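Local atomic coordinates of alcohol dehydrogenase (Thermus thermophilus, PDB entry 2EIH), a protein that probably works as an NAD-dependent alcohol dehydrogenase of the medium-chain type, carrying a bound zinc ion. Residues 167-172 against 232-237; 67-72 against 83-88. All coordinates share one frame; numbering follows the deposited sequence.

Interaction 1. Residues 167-172 against 232-237; sequences GDDVLV and GGKGAD
Asp169 and Asp237 meet where strand 169-172 and the start of strand 236-241 come together as parallel neighbours in the six-stranded Rossmann sheet, although residues 167-171 and 234-237 run at 87° to each other as residues 234-237 turn into the sheet. The backbone supplies one bond, from Asp237 N to Asp169 O (2.9 Å). A side chain supplies the next: Asp237 OD2 takes the N-H of Asp169 at 3.0 Å through its anti lone pair, the one directed away from OD1. The two residues thus grip each other twice, once through main chain alone and once through a carboxylate. That carboxylate lies nearly parallel to the one of Asp169, their planes 10° apart, and the two negative charges, 3.9 Å apart between Asp169 OD1 and Asp237 OD2, are probably offset in part by Lys234. Its chain runs extended to CE and then bends at chi4 (-56°), swinging NZ in to make a 2.7 Å salt bridge with Asp169 OD1 and a longer one of 3.2 Å to Asp237 OD2, whose hydrogen bond is weak. The second oxygen of Asp169, OD2, pairs with Arg193 on the adjoining strand, while Asp168 turns its own carboxylate to Lys238. An alanine in place of Asp237 would probably leave the Asp169 N-H without its carboxylate acceptor and Lys234 NZ with one acid partner fewer, setting the lysine tip freer to turn. Two residues on from Asp169, the contact becomes apolar: Leu171 meets the second segment with its CB methylene, 3.7 Å from the CB methyl of Ala236.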
loop_
_atom_site.group_PDB
_atom_site.type_symbol
_atom_site.label_atom_id
_atom_site.label_comp_id
_atom_site.label_asym_id
_atom_site.label_seq_id
_atom_site.Cartn_x
_atom_site.Cartn_y
_atom_site.Cartn_z
ATOM N N GLY A 167 9.183 15.107 -5.258
ATOM C CA GLY A 167 8.919 15.323 -6.667
ATOM C C GLY A 167 7.487 15.772 -6.893
ATOM O O GLY A 167 7.126 16.252 -7.969
ATOM N N ASP A 168 6.663 15.604 -5.865
ATOM C CA ASP A 168 5.257 15.989 -5.924
ATOM C C ASP A 168 5.091 17.488 -5.845
ATOM O O ASP A 168 5.827 18.181 -5.138
ATOM C CB ASP A 168 4.465 15.429 -4.743
ATOM C CG ASP A 168 3.923 14.058 -5.001
ATOM O OD1 ASP A 168 4.121 13.539 -6.119
ATOM O OD2 ASP A 168 3.300 13.494 -4.083
ATOM N N ASP A 169 4.098 17.980 -6.566
ATOM C CA ASP A 169 3.757 19.384 -6.512
ATOM C C ASP A 169 2.534 19.420 -5.614
ATOM O O ASP A 169 1.456 18.959 -5.991
ATOM C CB ASP A 169 3.434 19.915 -7.902
ATOM C CG ASP A 169 4.667 20.401 -8.619
ATOM O OD1 ASP A 169 4.926 19.945 -9.752
ATOM O OD2 ASP A 169 5.384 21.257 -8.039
ATOM N N VAL A 170 2.721 19.927 -4.401
ATOM C CA VAL A 170 1.632 20.021 -3.444
ATOM C C VAL A 170 1.099 21.455 -3.399
ATOM O O VAL A 170 1.870 22.412 -3.353
ATOM C CB VAL A 170 2.101 19.609 -2.028
ATOM C CG1 VAL A 170 0.955 19.754 -1.036
ATOM C CG2 VAL A 170 2.600 18.175 -2.040
ATOM N N LEU A 171 -0.221 21.598 -3.441
ATOM C CA LEU A 171 -0.860 22.908 -3.371
ATOM C C LEU A 171 -1.577 22.993 -2.028
ATOM O O LEU A 171 -2.397 22.129 -1.700
ATOM C CB LEU A 171 -1.871 23.083 -4.514
ATOM C CG LEU A 171 -2.819 24.300 -4.494
ATOM C CD1 LEU A 171 -2.048 25.591 -4.779
ATOM C CD2 LEU A 171 -3.901 24.111 -5.546
ATOM N N VAL A 172 -1.244 24.016 -1.243
ATOM C CA VAL A 172 -1.878 24.228 0.059
ATOM C C VAL A 172 -2.734 25.504 -0.039
ATOM O O VAL A 172 -2.239 26.557 -0.446
ATOM C CB VAL A 172 -0.830 24.430 1.171
ATOM C CG1 VAL A 172 -1.527 24.603 2.514
ATOM C CG2 VAL A 172 0.120 23.241 1.211
ATOM N N GLY A 232 4.624 23.563 -14.685
ATOM C CA GLY A 232 4.797 23.076 -16.042
ATOM C C GLY A 232 3.507 22.907 -16.821
ATOM O O GLY A 232 3.443 22.127 -17.768
ATOM N N GLY A 233 2.472 23.640 -16.429
ATOM C CA GLY A 233 1.198 23.542 -17.118
ATOM C C GLY A 233 0.373 22.325 -16.732
ATOM O O GLY A 233 -0.835 22.291 -16.984
ATOM N N LYS A 234 0.997 21.334 -16.096
ATOM C CA LYS A 234 0.267 20.127 -15.721
ATOM C C LYS A 234 -0.693 20.312 -14.550
ATOM O O LYS A 234 -1.746 19.680 -14.514
ATOM C CB LYS A 234 1.235 18.977 -15.408
ATOM C CG LYS A 234 1.655 18.896 -13.950
ATOM C CD LYS A 234 2.524 17.675 -13.685
ATOM C CE LYS A 234 2.789 17.479 -12.192
ATOM N NZ LYS A 234 3.409 18.669 -11.548
ATOM N N GLY A 235 -0.335 21.175 -13.603
ATOM C CA GLY A 235 -1.184 21.397 -12.441
ATOM C C GLY A 235 -0.620 20.720 -11.200
ATOM O O GLY A 235 0.354 19.974 -11.295
ATOM N N ALA A 236 -1.211 20.968 -10.034
ATOM C CA ALA A 236 -0.713 20.353 -8.804
ATOM C C ALA A 236 -1.101 18.877 -8.700
ATOM O O ALA A 236 -2.208 18.487 -9.069
ATOM C CB ALA A 236 -1.225 21.114 -7.588
ATOM N N ASP A 237 -0.181 18.064 -8.196
ATOM C CA ASP A 237 -0.417 16.635 -8.042
ATOM C C ASP A 237 -1.258 16.341 -6.812
ATOM O O ASP A 237 -2.184 15.535 -6.866
ATOM C CB ASP A 237 0.909 15.897 -7.912
ATOM C CG ASP A 237 1.773 16.054 -9.121
ATOM O OD1 ASP A 237 1.426 15.487 -10.178
ATOM O OD2 ASP A 237 2.799 16.755 -9.026
#

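Interaction 2. Residues 67-72 against 83-88; sequences GVVDAV and DEVVIN
Gly67 and Val85 pair as antiparallel strand residues, yet the short strands 67-72 and 84-87 diverge at 105°, so the hairpin of strands 64-72 and 84-91 in the GroES-like domain holds together here over a few residues and then splays apart. Gly67 and Val85 form the hydrogen-bonded pair: Gly67 N reaches Val85 O, and Val85 N returns to Gly67 O at 2.9 Å with a nearly straight N-H...O angle of 172°. Val68 and Glu84 follow as the non-hydrogen-bonded pair, their CA atoms 4.5 Å apart. Both side chains lie on the face that packs against Phe141 of helix 141-146, and the Glu84 carboxylate goes on to Lys135.

One step further Val69 N donates to Asp83 O at 2.8 Å. The same oxygen receives a CA-H contact from Val68, 3.3 Å from its CA, so two neighbouring residues close on one carbonyl. Beyond Val69 the first strand bends away at a classic beta bulge, where Asp70 and Ala71 both face Arg31.

Val69 and Asp83 lie side by side and point the same way, with the Asp83 carboxylate directed to Ala80 N. Val69 has CG1 anti to its backbone N (chi1 175°), which turns the other branch, CG2, to the hairpin partner: this methyl sits 3.7 Å from Asp83 CB and 4.2 Å from Val85 CG1.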
loop_
_atom_site.group_PDB
_atom_site.type_symbol
_atom_site.label_atom_id
_atom_site.label_comp_id
_atom_site.label_asym_id
_atom_site.label_seq_id
_atom_site.Cartn_x
_atom_site.Cartn_y
_atom_site.Cartn_z
ATOM N N GLY A 67 0.753 21.480 29.400
ATOM C CA GLY A 67 0.868 21.808 30.796
ATOM C C GLY A 67 1.832 20.891 31.504
ATOM O O GLY A 67 2.690 20.258 30.883
ATOM N N VAL A 68 1.665 20.819 32.821
ATOM C CA VAL A 68 2.509 20.012 33.678
ATOM C C VAL A 68 1.665 18.998 34.424
ATOM O O VAL A 68 0.550 19.309 34.835
ATOM C CB VAL A 68 3.229 20.904 34.710
ATOM C CG1 VAL A 68 4.186 20.074 35.533
ATOM C CG2 VAL A 68 3.966 22.042 33.993
ATOM N N VAL A 69 2.188 17.788 34.597
ATOM C CA VAL A 69 1.449 16.755 35.321
ATOM C C VAL A 69 1.203 17.213 36.755
ATOM O O VAL A 69 2.142 17.588 37.463
ATOM C CB VAL A 69 2.218 15.424 35.391
ATOM C CG1 VAL A 69 1.451 14.439 36.270
ATOM C CG2 VAL A 69 2.418 14.855 33.998
ATOM N N ASP A 70 -0.054 17.185 37.187
ATOM C CA ASP A 70 -0.381 17.605 38.543
ATOM C C ASP A 70 -0.482 16.405 39.466
ATOM O O ASP A 70 0.189 16.338 40.492
ATOM C CB ASP A 70 -1.702 18.363 38.576
ATOM C CG ASP A 70 -2.010 18.918 39.950
ATOM O OD1 ASP A 70 -1.263 19.806 40.422
ATOM O OD2 ASP A 70 -2.997 18.459 40.560
ATOM N N ALA A 71 -1.324 15.457 39.092
ATOM C CA ALA A 71 -1.520 14.265 39.892
ATOM C C ALA A 71 -1.900 13.137 38.956
ATOM O O ALA A 71 -2.449 13.378 37.878
ATOM C CB ALA A 71 -2.624 14.496 40.921
ATOM N N VAL A 72 -1.608 11.908 39.359
ATOM C CA VAL A 72 -1.933 10.759 38.529
ATOM C C VAL A 72 -2.751 9.751 39.308
ATOM O O VAL A 72 -2.599 9.625 40.521
ATOM C CB VAL A 72 -0.663 10.061 38.017
ATOM C CG1 VAL A 72 0.143 11.015 37.140
ATOM C CG2 VAL A 72 0.178 9.587 39.185
ATOM N N ASP A 83 6.199 16.640 35.249
ATOM C CA ASP A 83 6.448 16.359 33.832
ATOM C C ASP A 83 5.713 17.283 32.874
ATOM O O ASP A 83 4.509 17.476 32.994
ATOM C CB ASP A 83 6.054 14.921 33.496
ATOM C CG ASP A 83 6.904 13.896 34.208
ATOM O OD1 ASP A 83 6.652 12.693 34.001
ATOM O OD2 ASP A 83 7.817 14.283 34.964
ATOM N N GLU A 84 6.447 17.845 31.920
ATOM C CA GLU A 84 5.845 18.728 30.937
ATOM C C GLU A 84 5.244 17.852 29.830
ATOM O O GLU A 84 5.893 16.913 29.342
ATOM C CB GLU A 84 6.890 19.684 30.374
ATOM C CG GLU A 84 7.491 20.633 31.414
ATOM C CD GLU A 84 8.162 21.837 30.766
ATOM O OE1 GLU A 84 8.619 22.748 31.487
ATOM O OE2 GLU A 84 8.225 21.867 29.523
ATOM N N VAL A 85 3.996 18.157 29.456
ATOM C CA VAL A 85 3.263 17.388 28.452
ATOM C C VAL A 85 2.305 18.202 27.569
ATOM O O VAL A 85 1.946 19.339 27.873
ATOM C CB VAL A 85 2.415 16.286 29.141
ATOM C CG1 VAL A 85 3.312 15.332 29.913
ATOM C CG2 VAL A 85 1.399 16.915 30.102
ATOM N N VAL A 86 1.905 17.590 26.463
ATOM C CA VAL A 86 0.940 18.177 25.540
ATOM C C VAL A 86 -0.152 17.114 25.498
ATOM O O VAL A 86 0.088 15.950 25.815
ATOM C CB VAL A 86 1.516 18.383 24.122
ATOM C CG1 VAL A 86 2.723 19.287 24.188
ATOM C CG2 VAL A 86 1.894 17.048 23.516
ATOM N N ILE A 87 -1.346 17.522 25.099
ATOM C CA ILE A 87 -2.507 16.648 25.035
ATOM C C ILE A 87 -2.740 16.121 23.627
ATOM O O ILE A 87 -2.558 16.842 22.657
ATOM C CB ILE A 87 -3.742 17.436 25.505
ATOM C CG1 ILE A 87 -3.623 17.720 27.010
ATOM C CG2 ILE A 87 -5.011 16.717 25.100
ATOM C CD1 ILE A 87 -4.591 18.752 27.507
ATOM N N ASN A 88 -3.123 14.851 23.534
ATOM C CA ASN A 88 -3.442 14.168 22.268
ATOM C C ASN A 88 -4.972 14.227 22.354
ATOM O O ASN A 88 -5.582 13.418 23.044
ATOM C CB ASN A 88 -2.971 12.712 22.338
ATOM C CG ASN A 88 -2.606 12.141 20.982
ATOM O OD1 ASN A 88 -3.375 12.232 20.025
ATOM N ND2 ASN A 88 -1.441 11.516 20.904
#

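Overall arrangement
The two contacts belong to different parts of the fold, the GroES-like region and the Rossmann-type sheet, and lie on opposite sides of the chain's centre, with their own centres 41 Å apart and their nearest atoms about 22 Å apart. Interaction 2 closes before interaction 1 opens along the sequence. It ties together a local hairpin through segments 67-72 and 83-88, with 10 residues between them, whereas interaction 1 joins segments 167-172 and 232-237, with 59 residues of helices and strands between them. Backbone pairing dominates the hairpin; charged side chains share the work in the Rossmann sheet. Neither lies at the zinc ion, which Cys93, Cys96, Cys99 and Cys107 bind, although strand 84-91 of interaction 2 ends just before Cys93.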